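Side-chain contacts in glucuronoarabinoxylan endo-1,4-beta-xylanase (Clostridium papyrosolvens, PDB 4FMV), which hydrolyses xylan internally as a glycoside hydrolase family 30, subfamily 8 endoxylanase, this chain being its catalytic (beta/alpha)8 barrel with the beta side domain: residues A[184-189]-A[214-219]; A[138-143]-A[156-161]; A[209-214]-A[250-255]. All coordinates share one frame; numbering follows the deposited sequence.

Contact 1. Residues A[184-189]-A[214-219]; sequences NMSDPI and MAYPLY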
ATOM      1  N   ASN A 184      -2.149   0.948  19.551  1.00  8.56           N
ATOM      2  CA  ASN A 184      -3.260   1.190  20.461  1.00 10.18           C
ATOM      3  C   ASN A 184      -4.547   1.460  19.670  1.00 10.08           C
ATOM      4  O   ASN A 184      -5.660   1.266  20.164  1.00  9.11           O
ATOM      5  CB  ASN A 184      -2.940   2.296  21.490  1.00 10.01           C
ATOM      6  CG  ASN A 184      -2.812   3.681  20.860  1.00 14.30           C
ATOM      7  OD1 ASN A 184      -2.619   3.829  19.648  1.00 15.38           O
ATOM      8  ND2 ASN A 184      -2.891   4.706  21.695  1.00 12.45           N
ATOM      9  N   MET A 185      -4.384   1.890  18.425  1.00  9.11           N
ATOM     10  CA  MET A 185      -5.519   2.183  17.582  1.00  8.53           C
ATOM     11  C   MET A 185      -6.182   0.884  17.070  1.00 13.57           C
ATOM     12  O   MET A 185      -7.410   0.848  16.888  1.00 13.13           O
ATOM     13  CB  MET A 185      -5.072   3.088  16.422  1.00 10.99           C
ATOM     14  CG  MET A 185      -6.192   3.823  15.683  1.00 10.71           C
ATOM     15  SD  MET A 185      -7.101   5.015  16.705  1.00 14.67           S
ATOM     16  CE  MET A 185      -8.747   4.520  16.255  1.00  4.71           C
ATOM     17  N   SER A 186      -5.375  -0.130  16.730  1.00 11.45           N
ATOM     18  CA  SER A 186      -5.907  -1.417  16.247  1.00  9.06           C
ATOM     19  C   SER A 186      -6.103  -2.558  17.253  1.00 13.18           C
ATOM     20  O   SER A 186      -6.883  -3.498  16.993  1.00 14.04           O
ATOM     21  CB  SER A 186      -4.993  -1.949  15.150  1.00  9.67           C
ATOM     22  OG  SER A 186      -3.620  -1.789  15.493  1.00 10.41           O
ATOM     23  N   ASP A 187      -5.468  -2.452  18.415  1.00 12.45           N
ATOM     24  CA  ASP A 187      -5.499  -3.545  19.378  1.00 12.68           C
ATOM     25  C   ASP A 187      -6.935  -3.852  19.792  1.00 11.12           C
ATOM     26  O   ASP A 187      -7.284  -5.008  19.956  1.00  9.13           O
ATOM     27  CB  ASP A 187      -4.651  -3.242  20.631  1.00 15.37           C
ATOM     28  CG  ASP A 187      -3.153  -3.509  20.423  1.00 18.90           C
ATOM     29  OD1 ASP A 187      -2.748  -3.989  19.340  1.00 14.58           O
ATOM     30  OD2 ASP A 187      -2.370  -3.232  21.354  1.00 20.98           O
ATOM     31  N   PRO A 188      -7.767  -2.817  19.998  1.00 11.37           N
ATOM     32  CA  PRO A 188      -9.101  -3.199  20.482  1.00 12.44           C
ATOM     33  C   PRO A 188      -9.892  -4.016  19.452  1.00 12.01           C
ATOM     34  O   PRO A 188     -10.672  -4.894  19.833  1.00 12.11           O
ATOM     35  CB  PRO A 188      -9.769  -1.845  20.764  1.00 10.15           C
ATOM     36  CG  PRO A 188      -8.624  -0.956  21.152  1.00 11.28           C
ATOM     37  CD  PRO A 188      -7.498  -1.381  20.199  1.00 10.33           C
ATOM     38  N   ILE A 189      -9.691  -3.726  18.169  1.00 10.41           N
ATOM     39  CA  ILE A 189     -10.340  -4.474  17.091  1.00  9.33           C
ATOM     40  C   ILE A 189      -9.875  -5.933  17.121  1.00 13.60           C
ATOM     41  O   ILE A 189     -10.690  -6.867  17.093  1.00 14.51           O
ATOM     42  CB  ILE A 189     -10.009  -3.846  15.707  1.00  7.38           C
ATOM     43  CG1 ILE A 189     -10.595  -2.436  15.612  1.00  6.59           C
ATOM     44  CG2 ILE A 189     -10.521  -4.717  14.561  1.00  7.08           C
ATOM     45  CD1 ILE A 189      -9.985  -1.620  14.513  1.00  8.34           C
ATOM     46  N   MET A 214       7.160  -2.076  12.722  1.00 13.45           N
ATOM     47  CA  MET A 214       6.481  -2.583  11.533  1.00 11.15           C
ATOM     48  C   MET A 214       5.961  -4.003  11.748  1.00 12.02           C
ATOM     49  O   MET A 214       5.032  -4.438  11.061  1.00 14.13           O
ATOM     50  CB  MET A 214       7.405  -2.538  10.316  1.00 10.92           C
ATOM     51  CG  MET A 214       7.812  -1.128   9.896  1.00 13.14           C
ATOM     52  SD  MET A 214       8.906  -1.086   8.446  1.00 12.30           S
ATOM     53  CE  MET A 214       9.375   0.661   8.433  1.00  8.15           C
ATOM     54  N   ALA A 215       6.579  -4.740  12.670  1.00 12.30           N
ATOM     55  CA  ALA A 215       6.105  -6.076  13.035  1.00 12.32           C
ATOM     56  C   ALA A 215       4.923  -5.929  13.995  1.00 13.01           C
ATOM     57  O   ALA A 215       4.895  -5.020  14.828  1.00 12.56           O
ATOM     58  CB  ALA A 215       7.244  -6.890  13.706  1.00 20.45           C
ATOM     59  N   TYR A 216       3.946  -6.814  13.890  1.00 13.37           N
ATOM     60  CA  TYR A 216       2.745  -6.686  14.715  1.00 14.73           C
ATOM     61  C   TYR A 216       2.347  -8.068  15.208  1.00 14.10           C
ATOM     62  O   TYR A 216       1.501  -8.692  14.609  1.00 12.52           O
ATOM     63  CB  TYR A 216       1.595  -6.071  13.892  1.00  9.50           C
ATOM     64  CG  TYR A 216       0.428  -5.524  14.687  1.00  8.55           C
ATOM     65  CD1 TYR A 216       0.369  -5.639  16.084  1.00  9.23           C
ATOM     66  CD2 TYR A 216      -0.625  -4.904  14.041  1.00  7.41           C
ATOM     67  CE1 TYR A 216      -0.718  -5.128  16.803  1.00 10.94           C
ATOM     68  CE2 TYR A 216      -1.715  -4.396  14.750  1.00  9.70           C
ATOM     69  CZ  TYR A 216      -1.756  -4.509  16.118  1.00 11.81           C
ATOM     70  OH  TYR A 216      -2.845  -3.982  16.789  1.00 13.23           O
ATOM     71  N   PRO A 217       2.984  -8.562  16.280  1.00 15.21           N
ATOM     72  CA  PRO A 217       2.671  -9.920  16.755  1.00 13.96           C
ATOM     73  C   PRO A 217       1.181 -10.192  16.978  1.00 13.38           C
ATOM     74  O   PRO A 217       0.691 -11.269  16.615  1.00 15.95           O
ATOM     75  CB  PRO A 217       3.415  -9.996  18.087  1.00 15.33           C
ATOM     76  CG  PRO A 217       4.603  -9.106  17.872  1.00 17.16           C
ATOM     77  CD  PRO A 217       4.102  -7.962  17.029  1.00 16.06           C
ATOM     78  N   LEU A 218       0.455  -9.264  17.587  1.00 12.31           N
ATOM     79  CA  LEU A 218      -0.958  -9.543  17.862  1.00 14.04           C
ATOM     80  C   LEU A 218      -1.747  -9.754  16.560  1.00 11.50           C
ATOM     81  O   LEU A 218      -2.568 -10.670  16.449  1.00 11.13           O
ATOM     82  CB  LEU A 218      -1.596  -8.419  18.675  1.00 16.29           C
ATOM     83  CG  LEU A 218      -3.054  -8.678  19.036  1.00 16.31           C
ATOM     84  CD1 LEU A 218      -3.191  -9.999  19.793  1.00 18.05           C
ATOM     85  CD2 LEU A 218      -3.621  -7.529  19.861  1.00 17.35           C
ATOM     86  N   TYR A 219      -1.486  -8.925  15.561  1.00 10.03           N
ATOM     87  CA  TYR A 219      -2.141  -9.133  14.272  1.00 10.71           C
ATOM     88  C   TYR A 219      -1.795 -10.503  13.709  1.00 13.46           C
ATOM     89  O   TYR A 219      -2.681 -11.223  13.248  1.00 16.55           O
ATOM     90  CB  TYR A 219      -1.768  -8.062  13.239  1.00 11.16           C
ATOM     91  CG  TYR A 219      -2.185  -8.495  11.846  1.00 11.08           C
ATOM     92  CD1 TYR A 219      -3.504  -8.340  11.418  1.00 10.17           C
ATOM     93  CD2 TYR A 219      -1.274  -9.086  10.975  1.00 11.23           C
ATOM     94  CE1 TYR A 219      -3.898  -8.749  10.156  1.00 10.01           C
ATOM     95  CE2 TYR A 219      -1.656  -9.502   9.698  1.00  9.38           C
ATOM     96  CZ  TYR A 219      -2.969  -9.335   9.309  1.00 11.01           C
ATOM     97  OH  TYR A 219      -3.367  -9.750   8.071  1.00 15.49           O
TER
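S186 and D187, consecutive residues of helix 183-190, both meet the phenol oxygen of Y216, and the second of them also meets L218. The S186 hydroxyl is turned between its own backbone N and carbonyl carbon (chi1 43°), which points it across to the tyrosine. Its OG lies 2.7 Å from Y216 OH and approaches the ring obliquely. OG also rests 3.3 Å from ring carbon CE2 of Y216, so the serine touches the ring as well as the oxygen.

These pairs join two short helices of the (beta/alpha)8 barrel: helix 183-190, which follows strand 172-178, and helix 217-221, which follows strand 201-205. Y216 is the residue immediately before the second helix, in the N-cap position. Its side chain leaves with CG anti to the backbone N and reaches across to the first helix, while Y219 N lies 3.8 Å above one face of the Y216 ring, offset toward the rim. F181 meets the Y216 ring with the two planes about perpendicular.

D187 supplies the clearer bond. Y216 OH donates to D187 OD1 at 2.6 Å, and the carboxylate oxygen receives it on its anti side, with the hydroxyl 21° out of the carboxylate plane. OD1 is at the ring edge and near its plane, whereas carboxylate and ring are turned 34° against each other. The backbone N of D187, 3.4 Å from Y216 OH, makes no bond there because the angle is poor. Methyl CD2 of L218 touches the same oxygen, 3.7 Å from D187 OD1, giving it an apolar neighbour beside its hydroxyl donor.

Contact 2. Residues A[138-143]-A[156-161]; sequences ISVQNE and QEMLNF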
ATOM      1  N   ILE A 138     -13.296  -0.713   1.814  1.00  8.65           N
ATOM      2  CA  ILE A 138     -13.559   0.666   2.169  1.00  7.92           C
ATOM      3  C   ILE A 138     -13.158   0.895   3.629  1.00  9.42           C
ATOM      4  O   ILE A 138     -13.409   0.033   4.472  1.00  7.29           O
ATOM      5  CB  ILE A 138     -15.042   1.036   1.915  1.00 10.35           C
ATOM      6  CG1 ILE A 138     -15.232   2.566   1.968  1.00  7.58           C
ATOM      7  CG2 ILE A 138     -15.979   0.273   2.892  1.00  6.68           C
ATOM      8  CD1 ILE A 138     -16.541   3.040   1.279  1.00 10.89           C
ATOM      9  N   SER A 139     -12.514   2.038   3.892  1.00 10.29           N
ATOM     10  CA  SER A 139     -11.910   2.344   5.184  1.00 12.75           C
ATOM     11  C   SER A 139     -12.851   3.190   6.030  1.00 12.56           C
ATOM     12  O   SER A 139     -13.567   4.034   5.500  1.00 11.72           O
ATOM     13  CB  SER A 139     -10.556   3.057   4.990  1.00 13.93           C
ATOM     14  OG  SER A 139      -9.893   3.360   6.219  1.00 12.40           O
ATOM     15  N   VAL A 140     -12.859   2.940   7.340  1.00 10.58           N
ATOM     16  CA  VAL A 140     -13.698   3.689   8.270  1.00 10.16           C
ATOM     17  C   VAL A 140     -13.185   5.129   8.388  1.00  8.68           C
ATOM     18  O   VAL A 140     -13.960   6.080   8.338  1.00 12.27           O
ATOM     19  CB  VAL A 140     -13.742   3.021   9.687  1.00  6.48           C
ATOM     20  CG1 VAL A 140     -14.564   3.865  10.688  1.00  4.56           C
ATOM     21  CG2 VAL A 140     -14.281   1.589   9.597  1.00  8.55           C
ATOM     22  N   GLN A 141     -11.890   5.296   8.626  1.00  7.82           N
ATOM     23  CA  GLN A 141     -11.335   6.638   8.740  1.00  7.67           C
ATOM     24  C   GLN A 141      -9.848   6.688   8.367  1.00 11.82           C
ATOM     25  O   GLN A 141      -9.061   5.850   8.833  1.00 12.62           O
ATOM     26  CB  GLN A 141     -11.509   7.116  10.214  1.00  5.98           C
ATOM     27  CG  GLN A 141     -10.816   8.479  10.539  1.00  6.84           C
ATOM     28  CD  GLN A 141     -11.479   9.682   9.876  1.00  9.20           C
ATOM     29  OE1 GLN A 141     -12.697   9.844   9.961  1.00  5.63           O
ATOM     30  NE2 GLN A 141     -10.668  10.551   9.218  1.00  7.22           N
ATOM     31  N   ASN A 142      -9.439   7.728   7.651  1.00  8.95           N
ATOM     32  CA  ASN A 142      -8.022   8.047   7.506  1.00  9.23           C
ATOM     33  C   ASN A 142      -7.446   8.694   8.779  1.00 11.74           C
ATOM     34  O   ASN A 142      -7.967   9.710   9.248  1.00 11.21           O
ATOM     35  CB  ASN A 142      -7.820   9.038   6.365  1.00 11.07           C
ATOM     36  CG  ASN A 142      -6.361   9.375   6.162  1.00 11.03           C
ATOM     37  OD1 ASN A 142      -5.594   8.521   5.713  1.00 11.03           O
ATOM     38  ND2 ASN A 142      -5.953  10.604   6.518  1.00  7.93           N
ATOM     39  N   GLU A 143      -6.360   8.136   9.302  1.00  9.60           N
ATOM     40  CA  GLU A 143      -5.638   8.713  10.452  1.00  8.64           C
ATOM     41  C   GLU A 143      -6.545   9.293  11.530  1.00 11.85           C
ATOM     42  O   GLU A 143      -6.463  10.488  11.838  1.00 13.85           O
ATOM     43  CB  GLU A 143      -4.615   9.759   9.983  1.00  7.43           C
ATOM     44  CG  GLU A 143      -3.624   9.160   8.975  1.00  3.70           C
ATOM     45  CD  GLU A 143      -2.465  10.065   8.648  1.00  4.40           C
ATOM     46  OE1 GLU A 143      -2.390  11.163   9.211  1.00  7.02           O
ATOM     47  OE2 GLU A 143      -1.627   9.670   7.815  1.00  8.14           O
ATOM     48  N   GLN A 156     -11.493   3.643  21.244  1.00  8.88           N
ATOM     49  CA  GLN A 156     -12.779   3.090  21.691  1.00  9.48           C
ATOM     50  C   GLN A 156     -13.886   3.433  20.696  1.00  9.81           C
ATOM     51  O   GLN A 156     -14.741   2.607  20.402  1.00  9.06           O
ATOM     52  CB  GLN A 156     -13.151   3.578  23.114  1.00  9.65           C
ATOM     53  CG  GLN A 156     -14.495   3.044  23.615  1.00  7.98           C
ATOM     54  CD  GLN A 156     -14.468   1.555  23.877  1.00 10.31           C
ATOM     55  OE1 GLN A 156     -13.524   1.036  24.487  1.00  7.95           O
ATOM     56  NE2 GLN A 156     -15.492   0.850  23.412  1.00  8.46           N
ATOM     57  N   GLU A 157     -13.872   4.652  20.172  1.00 11.57           N
ATOM     58  CA  GLU A 157     -14.864   5.034  19.168  1.00 10.53           C
ATOM     59  C   GLU A 157     -14.793   4.136  17.937  1.00  9.49           C
ATOM     60  O   GLU A 157     -15.819   3.660  17.453  1.00 10.70           O
ATOM     61  CB  GLU A 157     -14.691   6.504  18.783  1.00  7.72           C
ATOM     62  CG  GLU A 157     -15.450   7.406  19.747  1.00 11.12           C
ATOM     63  CD  GLU A 157     -14.892   8.802  19.834  1.00 10.51           C
ATOM     64  OE1 GLU A 157     -13.898   9.095  19.125  1.00  8.75           O
ATOM     65  OE2 GLU A 157     -15.432   9.595  20.638  1.00 11.60           O
ATOM     66  N   MET A 158     -13.579   3.939  17.426  1.00 10.17           N
ATOM     67  CA  MET A 158     -13.331   3.030  16.305  1.00  9.94           C
ATOM     68  C   MET A 158     -13.826   1.616  16.625  1.00 12.04           C
ATOM     69  O   MET A 158     -14.464   0.977  15.780  1.00 11.65           O
ATOM     70  CB  MET A 158     -11.842   2.996  15.975  1.00 10.50           C
ATOM     71  CG  MET A 158     -11.451   1.965  14.898  1.00 12.62           C
ATOM     72  SD  MET A 158     -12.070   2.339  13.248  1.00 12.34           S
ATOM     73  CE  MET A 158     -11.480   4.013  13.012  1.00 10.67           C
ATOM     74  N   LEU A 159     -13.539   1.131  17.837  1.00  9.89           N
ATOM     75  CA  LEU A 159     -14.045  -0.174  18.287  1.00 11.30           C
ATOM     76  C   LEU A 159     -15.574  -0.233  18.226  1.00  8.73           C
ATOM     77  O   LEU A 159     -16.144  -1.191  17.697  1.00  8.49           O
ATOM     78  CB  LEU A 159     -13.559  -0.524  19.715  1.00 10.34           C
ATOM     79  CG  LEU A 159     -14.117  -1.828  20.322  1.00 10.60           C
ATOM     80  CD1 LEU A 159     -13.821  -3.040  19.448  1.00 10.96           C
ATOM     81  CD2 LEU A 159     -13.637  -2.069  21.755  1.00 10.45           C
ATOM     82  N   ASN A 160     -16.237   0.796  18.753  1.00  8.76           N
ATOM     83  CA  ASN A 160     -17.701   0.801  18.790  1.00 11.81           C
ATOM     84  C   ASN A 160     -18.303   0.654  17.377  1.00 12.82           C
ATOM     85  O   ASN A 160     -19.238  -0.121  17.158  1.00 11.15           O
ATOM     86  CB  ASN A 160     -18.219   2.082  19.439  1.00 10.46           C
ATOM     87  CG  ASN A 160     -17.922   2.150  20.917  1.00 11.30           C
ATOM     88  OD1 ASN A 160     -17.664   1.129  21.558  1.00 10.12           O
ATOM     89  ND2 ASN A 160     -17.974   3.360  21.476  1.00 10.37           N
ATOM     90  N   PHE A 161     -17.745   1.395  16.423  1.00 10.89           N
ATOM     91  CA  PHE A 161     -18.221   1.341  15.047  1.00  8.40           C
ATOM     92  C   PHE A 161     -17.949  -0.034  14.431  1.00 11.62           C
ATOM     93  O   PHE A 161     -18.818  -0.640  13.762  1.00 13.27           O
ATOM     94  CB  PHE A 161     -17.549   2.431  14.207  1.00  7.66           C
ATOM     95  CG  PHE A 161     -18.112   2.541  12.823  1.00  8.43           C
ATOM     96  CD1 PHE A 161     -19.197   3.351  12.570  1.00 10.05           C
ATOM     97  CD2 PHE A 161     -17.581   1.799  11.789  1.00  9.68           C
ATOM     98  CE1 PHE A 161     -19.732   3.432  11.297  1.00  8.87           C
ATOM     99  CE2 PHE A 161     -18.102   1.881  10.533  1.00 10.48           C
ATOM    100  CZ  PHE A 161     -19.187   2.696  10.291  1.00 10.84           C
TER
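V140, just past the end of strand 137-139, packs against M158 and F161 of helix 155-164, and the whole interface is apolar. The valine and methionine point at each other tip to tip: V140 CG1 is 3.9 Å from M158 CE, while the sulfur approaches the same valine. The methionine leaves the helix with CG anti to its backbone N (chi1 174°), then bends at both of its next torsions. This folding brings the thioether end round to the valine. Q141 adds a lighter touch through its aliphatic base, CB standing 4.2 Å from M158 CE.

With F161 the approach is different, for valine and phenylalanine run antiparallel alongside one another. V140 CG1 lies 3.8 Å from F161 CD2, oblique to the ring. The second branch also joins in, V140 CG2 being 3.9 Å from CE2 of F161. Both valine methyls therefore lie against the CD2-CE2 bond.

No hydrogen bond crosses between the segments; the amide of Q141 finds its partners away from the helix. It donates from NE2 to N142 O (2.8 Å), nearly straight at 167°, with the acceptor in the plane of the Q141 amide. That NE2 also bonds to W88 O, and OE1 accepts from W153 NE1, so the buried amide is held at both its polar atoms. The N142-E143 pair beyond it matches the Asn-Glu sequence at the end of the fourth barrel strand in clan GH-A glycosidases.

Strand 137-139 runs between parallel strands 82-86 and 172-178. Outside it, helix 155-164 has A118 of helix 114-130 against F161, and M185 and I189 of helix 183-190 against M158.

Contact 3. Residues A[209-214]-A[250-255]; sequences TSVNNM and IHDSMV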
ATOM      1  N   THR A 209       7.087   5.573  11.717  1.00 14.41           N
ATOM      2  CA  THR A 209       7.117   4.196  12.243  1.00 11.43           C
ATOM      3  C   THR A 209       8.519   3.605  12.151  1.00 13.52           C
ATOM      4  O   THR A 209       9.058   3.486  11.052  1.00  9.96           O
ATOM      5  CB  THR A 209       6.171   3.275  11.417  1.00 13.88           C
ATOM      6  OG1 THR A 209       4.871   3.868  11.333  1.00 11.56           O
ATOM      7  CG2 THR A 209       6.063   1.865  12.047  1.00 11.66           C
ATOM      8  N   SER A 210       9.104   3.206  13.286  1.00 11.49           N
ATOM      9  CA  SER A 210      10.422   2.583  13.263  1.00 11.97           C
ATOM     10  C   SER A 210      10.308   1.158  12.724  1.00 12.20           C
ATOM     11  O   SER A 210       9.231   0.554  12.768  1.00  7.94           O
ATOM     12  CB  SER A 210      11.067   2.588  14.657  1.00 14.68           C
ATOM     13  OG  SER A 210      10.267   1.883  15.585  1.00 16.46           O
ATOM     14  N   VAL A 211      11.411   0.626  12.207  1.00  8.63           N
ATOM     15  CA  VAL A 211      11.413  -0.720  11.631  1.00 11.76           C
ATOM     16  C   VAL A 211      10.849  -1.792  12.592  1.00 15.29           C
ATOM     17  O   VAL A 211      10.003  -2.603  12.196  1.00 15.95           O
ATOM     18  CB  VAL A 211      12.813  -1.086  11.117  1.00 13.68           C
ATOM     19  CG1 VAL A 211      12.820  -2.468  10.467  1.00 12.93           C
ATOM     20  CG2 VAL A 211      13.270  -0.012  10.119  1.00 13.96           C
ATOM     21  N   ASN A 212      11.289  -1.795  13.854  1.00 12.48           N
ATOM     22  CA  ASN A 212      10.786  -2.796  14.779  1.00 14.03           C
ATOM     23  C   ASN A 212       9.269  -2.682  14.979  1.00 13.30           C
ATOM     24  O   ASN A 212       8.592  -3.679  15.296  1.00 14.14           O
ATOM     25  CB  ASN A 212      11.514  -2.726  16.131  1.00 14.71           C
ATOM     26  CG  ASN A 212      11.270  -1.413  16.859  1.00 12.50           C
ATOM     27  OD1 ASN A 212      11.819  -0.377  16.492  1.00 12.06           O
ATOM     28  ND2 ASN A 212      10.452  -1.459  17.899  1.00 10.82           N
ATOM     29  N   ASN A 213       8.735  -1.478  14.792  1.00 10.43           N
ATOM     30  CA  ASN A 213       7.298  -1.256  14.989  1.00 12.02           C
ATOM     31  C   ASN A 213       6.481  -1.601  13.760  1.00 11.73           C
ATOM     32  O   ASN A 213       5.263  -1.453  13.755  1.00 13.33           O
ATOM     33  CB  ASN A 213       6.998   0.161  15.516  1.00 10.70           C
ATOM     34  CG  ASN A 213       7.310   0.284  17.017  1.00 14.58           C
ATOM     35  OD1 ASN A 213       7.106  -0.671  17.745  1.00 14.73           O
ATOM     36  ND2 ASN A 213       7.855   1.425  17.457  1.00 11.95           N
ATOM     37  N   MET A 214       7.160  -2.076  12.722  1.00 13.45           N
ATOM     38  CA  MET A 214       6.481  -2.583  11.533  1.00 11.15           C
ATOM     39  C   MET A 214       5.961  -4.003  11.748  1.00 12.02           C
ATOM     40  O   MET A 214       5.032  -4.438  11.061  1.00 14.13           O
ATOM     41  CB  MET A 214       7.405  -2.538  10.316  1.00 10.92           C
ATOM     42  CG  MET A 214       7.812  -1.128   9.896  1.00 13.14           C
ATOM     43  SD  MET A 214       8.906  -1.086   8.446  1.00 12.30           S
ATOM     44  CE  MET A 214       9.375   0.661   8.433  1.00  8.15           C
ATOM     45  N   ILE A 250      10.137  -0.061   1.748  1.00  5.79           N
ATOM     46  CA  ILE A 250       9.272  -1.068   1.141  1.00  5.52           C
ATOM     47  C   ILE A 250       9.797  -2.466   1.463  1.00  8.53           C
ATOM     48  O   ILE A 250       9.030  -3.362   1.808  1.00 11.54           O
ATOM     49  CB  ILE A 250       9.107  -0.876  -0.385  1.00  7.86           C
ATOM     50  CG1 ILE A 250       8.557   0.523  -0.686  1.00  5.17           C
ATOM     51  CG2 ILE A 250       8.168  -1.937  -0.942  1.00 10.06           C
ATOM     52  CD1 ILE A 250       8.602   0.912  -2.197  1.00  4.54           C
ATOM     53  N   HIS A 251      11.110  -2.637   1.373  1.00 11.34           N
ATOM     54  CA  HIS A 251      11.749  -3.880   1.806  1.00 12.50           C
ATOM     55  C   HIS A 251      11.348  -4.221   3.237  1.00 11.96           C
ATOM     56  O   HIS A 251      10.948  -5.354   3.524  1.00 11.69           O
ATOM     57  CB  HIS A 251      13.275  -3.752   1.685  1.00 12.74           C
ATOM     58  CG  HIS A 251      14.036  -4.798   2.441  1.00 12.88           C
ATOM     59  ND1 HIS A 251      14.563  -5.918   1.834  1.00 11.39           N
ATOM     60  CD2 HIS A 251      14.364  -4.886   3.752  1.00 12.00           C
ATOM     61  CE1 HIS A 251      15.185  -6.653   2.742  1.00 11.13           C
ATOM     62  NE2 HIS A 251      15.079  -6.053   3.913  1.00 10.36           N
ATOM     63  N   ASP A 252      11.434  -3.242   4.137  1.00 12.38           N
ATOM     64  CA  ASP A 252      11.144  -3.479   5.559  1.00 10.15           C
ATOM     65  C   ASP A 252       9.661  -3.834   5.762  1.00 10.59           C
ATOM     66  O   ASP A 252       9.320  -4.681   6.580  1.00 11.57           O
ATOM     67  CB  ASP A 252      11.527  -2.254   6.408  1.00 12.44           C
ATOM     68  CG  ASP A 252      13.053  -2.106   6.614  1.00 13.46           C
ATOM     69  OD1 ASP A 252      13.758  -3.126   6.676  1.00 13.02           O
ATOM     70  OD2 ASP A 252      13.553  -0.959   6.727  1.00 13.12           O
ATOM     71  N   SER A 253       8.777  -3.197   5.003  1.00  9.91           N
ATOM     72  CA  SER A 253       7.345  -3.501   5.087  1.00 11.22           C
ATOM     73  C   SER A 253       7.064  -4.943   4.657  1.00 11.33           C
ATOM     74  O   SER A 253       6.170  -5.584   5.196  1.00 11.44           O
ATOM     75  CB  SER A 253       6.517  -2.544   4.212  1.00 13.25           C
ATOM     76  OG  SER A 253       6.625  -2.888   2.840  1.00 11.72           O
ATOM     77  N   MET A 254       7.826  -5.433   3.677  1.00 12.89           N
ATOM     78  CA  MET A 254       7.696  -6.801   3.188  1.00 13.69           C
ATOM     79  C   MET A 254       8.332  -7.812   4.134  1.00 15.07           C
ATOM     80  O   MET A 254       7.744  -8.850   4.421  1.00 15.76           O
ATOM     81  CB  MET A 254       8.348  -6.939   1.798  1.00 11.90           C
ATOM     82  CG  MET A 254       7.604  -6.206   0.678  1.00  8.30           C
ATOM     83  SD  MET A 254       5.987  -6.922   0.307  1.00 12.02           S
ATOM     84  CE  MET A 254       4.829  -5.678   0.854  1.00  8.64           C
ATOM     85  N   VAL A 255       9.540  -7.501   4.603  1.00 13.39           N
ATOM     86  CA  VAL A 255      10.370  -8.463   5.331  1.00 13.36           C
ATOM     87  C   VAL A 255      10.095  -8.462   6.848  1.00 15.29           C
ATOM     88  O   VAL A 255       9.737  -9.489   7.431  1.00 18.93           O
ATOM     89  CB  VAL A 255      11.883  -8.300   4.982  1.00 12.07           C
ATOM     90  CG1 VAL A 255      12.774  -9.133   5.941  1.00 16.19           C
ATOM     91  CG2 VAL A 255      12.139  -8.693   3.514  1.00 10.31           C
TER
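D252 loses the largest area in this contact, 63 Å², by meeting both M214 and V211 of the loop after strand 201-205. Different parts of the aspartate serve the two partners. Its CB receives the thioether, M214 SD lying 3.5 Å away, with the two side chains oblique to each other. M214 is extended beyond CG (chi2 -180°, chi3 -171°), and this straight chain carries the sulfur across to helix 240-255. The sulfur also lies 4.0 Å from S253 N, against the helix backbone.

The V211 side chain crosses that of D252 at about a right angle. Its CG2 is 3.5 Å from D252 OD2, and the other methyl, CG1, stands 3.9 Å from D252 CG. This is van der Waals contact: OD2 has its polar partner in K248, one turn earlier in the same helix, through a salt bridge.

The loop turns back on itself, with M214 N bonded to V211 O at 2.9 Å. S253 points away from the loop, and its OG bonds I250 O.

The contact thus packs the loop after one strand of the (beta/alpha)8 barrel onto helix 240-255, which follows strand 227-232. Y262 of strand 261-266 touches I250 and S253. M254 and V255 reach strand 311-318, probably of the beta side domain, placing the helix between barrel and side domain.

In the fold
Along the chain, contact 2 is complete before contact 1 begins, whereas contacts 1 and 3 alternate and share M214, at the end of one segment and the start of the other. Centres lie about 14 Å apart for contacts 1 and 2, and likewise for 1 and 3. Contacts 2 and 3 are about 23 Å apart by centres and do not touch. Helix 183-190 ties the first two together, M185 CE packing 3.5 Å from M158 CB. Contacts 1 and 3 are connected through the chain alone, M214 touching helix 240-255 while Y216, two residues on, reaches helix 183-190. Together they join the successive helices 155-164, 183-190, 217-221 and 240-255 of the barrel wall.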